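Local coordinates for protein O-methyltransferase, putative (Bacillus cereus, PDB 3DUW) that probably transfers methyl groups from S-adenosylmethionine to hydroxyl oxygens of its substrates, and binds the product S-adenosylhomocysteine, at residues Gly172-Asn177 and Gly186-Tyr191. Sequence-based numbering, arbitrary orientation.
Sequences GEVIDN and GIRRFY
In the Rossmann-like fold of this class I methyltransferase, the loop that follows strand 162-166 passes through a 3-10 turn at 173-175 and then leads to helix 182-196, whose side chains reach back to hold it. R188 carries most of the contact. With CG anti to the carbonyl carbon and chi2 extended (176°), its chain brings CG and CD alongside the V174 carbonyl, each 3.3 Å from V174 O; the bend at chi3 (59°) then swings NE and the guanidinium onto the backbone. NH1 donates to V174 O at 2.9 Å; the bond is fairly straight (162° at the hydrogen) and lies in both the carbonyl and the guanidinium planes. N177 crosses one face of the same group: its CA sits 3.4 Å above the plane, offset toward the rim, and its CB is 3.4 Å from R188 NH2. Two waters extend the grip. One accepts from R188 NH1 and donates to I175 O; the other takes R188 NE at 2.9 Å and R189 NH2, with a weak bond to N177 O. Carbonyls of the turn and the loop after it thus link to one arginine.

Beside this polar patch, V174 makes the apolar part. Its CG2, anti to the backbone N, meets Y191 CE2 at 3.7 Å and I187 CG2 at 4.0 Å. The tyrosine hydroxyl bonds to V168 O, and the Y191 side chain also touches I217 of strand 214-221. I187 touches N146 of helix 146-155, while Y13 of the second subunit packs on V174 and R188 and meets Y191 edge-to-face.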
ATOM      1  N   GLY A 172      -2.054 -12.041  14.004  1.00 10.03           N
ATOM      2  CA  GLY A 172      -1.351 -13.251  13.621  1.00 10.78           C
ATOM      3  C   GLY A 172      -2.168 -14.529  13.650  1.00  9.95           C
ATOM      4  O   GLY A 172      -1.666 -15.592  13.283  1.00 12.17           O
ATOM      5  N   GLU A 173      -3.425 -14.435  14.072  1.00 10.28           N
ATOM      6  CA  GLU A 173      -4.284 -15.610  14.153  1.00 11.98           C
ATOM      7  C   GLU A 173      -4.647 -16.200  12.796  1.00 11.26           C
ATOM      8  O   GLU A 173      -5.112 -17.338  12.708  1.00 11.80           O
ATOM      9  CB  GLU A 173      -5.557 -15.266  14.928  1.00 12.80           C
ATOM     10  CG  GLU A 173      -5.322 -15.040  16.412  1.00 16.24           C
ATOM     11  CD  GLU A 173      -6.574 -14.591  17.136  1.00 18.67           C
ATOM     12  OE1 GLU A 173      -7.645 -15.185  16.892  1.00 17.78           O
ATOM     13  OE2 GLU A 173      -6.485 -13.651  17.956  1.00 21.69           O
ATOM     14  N   VAL A 174      -4.425 -15.432  11.735  1.00 10.05           N
ATOM     15  CA  VAL A 174      -4.745 -15.892  10.390  1.00 10.95           C
ATOM     16  C   VAL A 174      -4.064 -17.217  10.028  1.00 11.00           C
ATOM     17  O   VAL A 174      -4.554 -17.950   9.172  1.00 10.59           O
ATOM     18  CB  VAL A 174      -4.371 -14.815   9.336  1.00 10.82           C
ATOM     19  CG1 VAL A 174      -2.873 -14.557   9.348  1.00 11.64           C
ATOM     20  CG2 VAL A 174      -4.836 -15.247   7.956  1.00 12.88           C
ATOM     21  N   ILE A 175      -2.952 -17.538  10.684  1.00 11.13           N
ATOM     22  CA  ILE A 175      -2.241 -18.779  10.378  1.00 12.61           C
ATOM     23  C   ILE A 175      -2.774 -19.994  11.134  1.00 13.97           C
ATOM     24  O   ILE A 175      -2.343 -21.122  10.887  1.00 14.59           O
ATOM     25  CB  ILE A 175      -0.721 -18.636  10.652  1.00 11.88           C
ATOM     26  CG1 ILE A 175       0.016 -19.903  10.210  1.00 18.10           C
ATOM     27  CG2 ILE A 175      -0.480 -18.357  12.127  1.00 14.31           C
ATOM     28  CD1 ILE A 175       1.514 -19.859  10.433  1.00 19.18           C
ATOM     29  N   ASP A 176      -3.716 -19.774  12.044  1.00 13.62           N
ATOM     30  CA  ASP A 176      -4.282 -20.881  12.809  1.00 14.80           C
ATOM     31  C   ASP A 176      -5.509 -21.488  12.135  1.00 13.58           C
ATOM     32  O   ASP A 176      -6.617 -20.970  12.252  1.00 13.61           O
ATOM     33  CB  ASP A 176      -4.648 -20.419  14.217  1.00 16.46           C
ATOM     34  CG  ASP A 176      -5.170 -21.551  15.072  1.00 17.28           C
ATOM     35  OD1 ASP A 176      -4.907 -22.719  14.716  1.00 18.92           O
ATOM     36  OD2 ASP A 176      -5.828 -21.275  16.096  1.00 20.77           O
ATOM     37  N   ASN A 177      -5.303 -22.601  11.442  1.00 14.86           N
ATOM     38  CA  ASN A 177      -6.382 -23.280  10.737  1.00 15.21           C
ATOM     39  C   ASN A 177      -7.462 -23.822  11.672  1.00 14.53           C
ATOM     40  O   ASN A 177      -8.591 -24.067  11.250  1.00 14.60           O
ATOM     41  CB  ASN A 177      -5.810 -24.431   9.907  1.00 17.95           C
ATOM     42  CG  ASN A 177      -5.133 -25.477  10.764  1.00 20.14           C
ATOM     43  OD1 ASN A 177      -4.123 -25.206  11.415  1.00 24.02           O
ATOM     44  ND2 ASN A 177      -5.691 -26.682  10.774  1.00 21.98           N
ATOM     45  N   GLY A 186     -13.132 -16.962   8.061  1.00  8.07           N
ATOM     46  CA  GLY A 186     -13.578 -16.222   6.893  1.00  8.41           C
ATOM     47  C   GLY A 186     -12.416 -15.625   6.116  1.00  8.36           C
ATOM     48  O   GLY A 186     -12.404 -15.660   4.886  1.00  8.67           O
ATOM     49  N   ILE A 187     -11.435 -15.071   6.825  1.00  8.48           N
ATOM     50  CA  ILE A 187     -10.282 -14.482   6.157  1.00  8.37           C
ATOM     51  C   ILE A 187      -9.447 -15.562   5.473  1.00  7.49           C
ATOM     52  O   ILE A 187      -8.949 -15.354   4.371  1.00  8.56           O
ATOM     53  CB  ILE A 187      -9.414 -13.672   7.151  1.00  8.86           C
ATOM     54  CG1 ILE A 187     -10.159 -12.396   7.566  1.00  9.61           C
ATOM     55  CG2 ILE A 187      -8.068 -13.345   6.533  1.00 14.21           C
ATOM     56  CD1 ILE A 187     -10.533 -11.489   6.410  1.00 15.99           C
ATOM     57  N   ARG A 188      -9.298 -16.719   6.113  1.00  8.47           N
ATOM     58  CA  ARG A 188      -8.536 -17.796   5.493  1.00  7.98           C
ATOM     59  C   ARG A 188      -9.233 -18.266   4.208  1.00  8.97           C
ATOM     60  O   ARG A 188      -8.571 -18.532   3.207  1.00  8.87           O
ATOM     61  CB  ARG A 188      -8.349 -18.956   6.480  1.00  8.61           C
ATOM     62  CG  ARG A 188      -7.336 -18.643   7.589  1.00  8.79           C
ATOM     63  CD  ARG A 188      -7.241 -19.767   8.615  1.00 11.10           C
ATOM     64  NE  ARG A 188      -6.842 -21.036   8.017  1.00 12.19           N
ATOM     65  CZ  ARG A 188      -5.593 -21.371   7.714  1.00 13.05           C
ATOM     66  NH1 ARG A 188      -4.596 -20.534   7.957  1.00 13.49           N
ATOM     67  NH2 ARG A 188      -5.344 -22.551   7.166  1.00 14.46           N
ATOM     68  N   ARG A 189     -10.563 -18.354   4.233  1.00  8.90           N
ATOM     69  CA  ARG A 189     -11.338 -18.758   3.056  1.00  8.96           C
ATOM     70  C   ARG A 189     -11.097 -17.738   1.936  1.00  8.87           C
ATOM     71  O   ARG A 189     -11.040 -18.086   0.754  1.00  8.73           O
ATOM     72  CB  ARG A 189     -12.838 -18.785   3.385  1.00 10.85           C
ATOM     73  CG  ARG A 189     -13.281 -19.795   4.440  1.00 13.06           C
ATOM     74  CD  ARG A 189     -13.066 -21.225   3.976  1.00 12.83           C
ATOM     75  NE  ARG A 189     -11.699 -21.667   4.222  1.00 12.69           N
ATOM     76  CZ  ARG A 189     -11.199 -21.884   5.433  1.00 12.24           C
ATOM     77  NH1 ARG A 189     -11.957 -21.703   6.508  1.00 12.77           N
ATOM     78  NH2 ARG A 189      -9.940 -22.277   5.573  1.00 13.26           N
ATOM     79  N   PHE A 190     -10.974 -16.474   2.332  1.00  7.96           N
ATOM     80  CA  PHE A 190     -10.737 -15.353   1.425  1.00  8.15           C
ATOM     81  C   PHE A 190      -9.385 -15.508   0.710  1.00  7.43           C
ATOM     82  O   PHE A 190      -9.315 -15.413  -0.515  1.00  8.21           O
ATOM     83  CB  PHE A 190     -10.803 -14.064   2.260  1.00  8.18           C
ATOM     84  CG  PHE A 190     -10.611 -12.788   1.486  1.00  8.62           C
ATOM     85  CD1 PHE A 190     -11.317 -12.526   0.318  1.00 13.38           C
ATOM     86  CD2 PHE A 190      -9.777 -11.794   1.995  1.00 10.39           C
ATOM     87  CE1 PHE A 190     -11.197 -11.286  -0.328  1.00 14.74           C
ATOM     88  CE2 PHE A 190      -9.653 -10.560   1.361  1.00  7.90           C
ATOM     89  CZ  PHE A 190     -10.360 -10.302   0.201  1.00 12.12           C
ATOM     90  N   TYR A 191      -8.320 -15.758   1.469  1.00  8.19           N
ATOM     91  CA  TYR A 191      -6.991 -15.951   0.877  1.00  7.50           C
ATOM     92  C   TYR A 191      -7.050 -17.108  -0.126  1.00  7.04           C
ATOM     93  O   TYR A 191      -6.558 -17.004  -1.252  1.00  8.41           O
ATOM     94  CB  TYR A 191      -5.958 -16.302   1.957  1.00  7.19           C
ATOM     95  CG  TYR A 191      -5.369 -15.137   2.726  1.00  6.61           C
ATOM     96  CD1 TYR A 191      -4.215 -14.493   2.282  1.00  6.97           C
ATOM     97  CD2 TYR A 191      -5.929 -14.723   3.933  1.00  6.42           C
ATOM     98  CE1 TYR A 191      -3.627 -13.471   3.031  1.00  7.42           C
ATOM     99  CE2 TYR A 191      -5.354 -13.704   4.688  1.00  7.12           C
ATOM    100  CZ  TYR A 191      -4.198 -13.084   4.231  1.00  7.27           C
ATOM    101  OH  TYR A 191      -3.601 -12.092   4.983  1.00  8.02           O
TER
HETATM  102  O   HOH W   1      -1.903 -21.751   8.146  1.00 25.53           O
HETATM  103  O   HOH W   2      -8.953 -22.962   8.133  1.00 13.63           O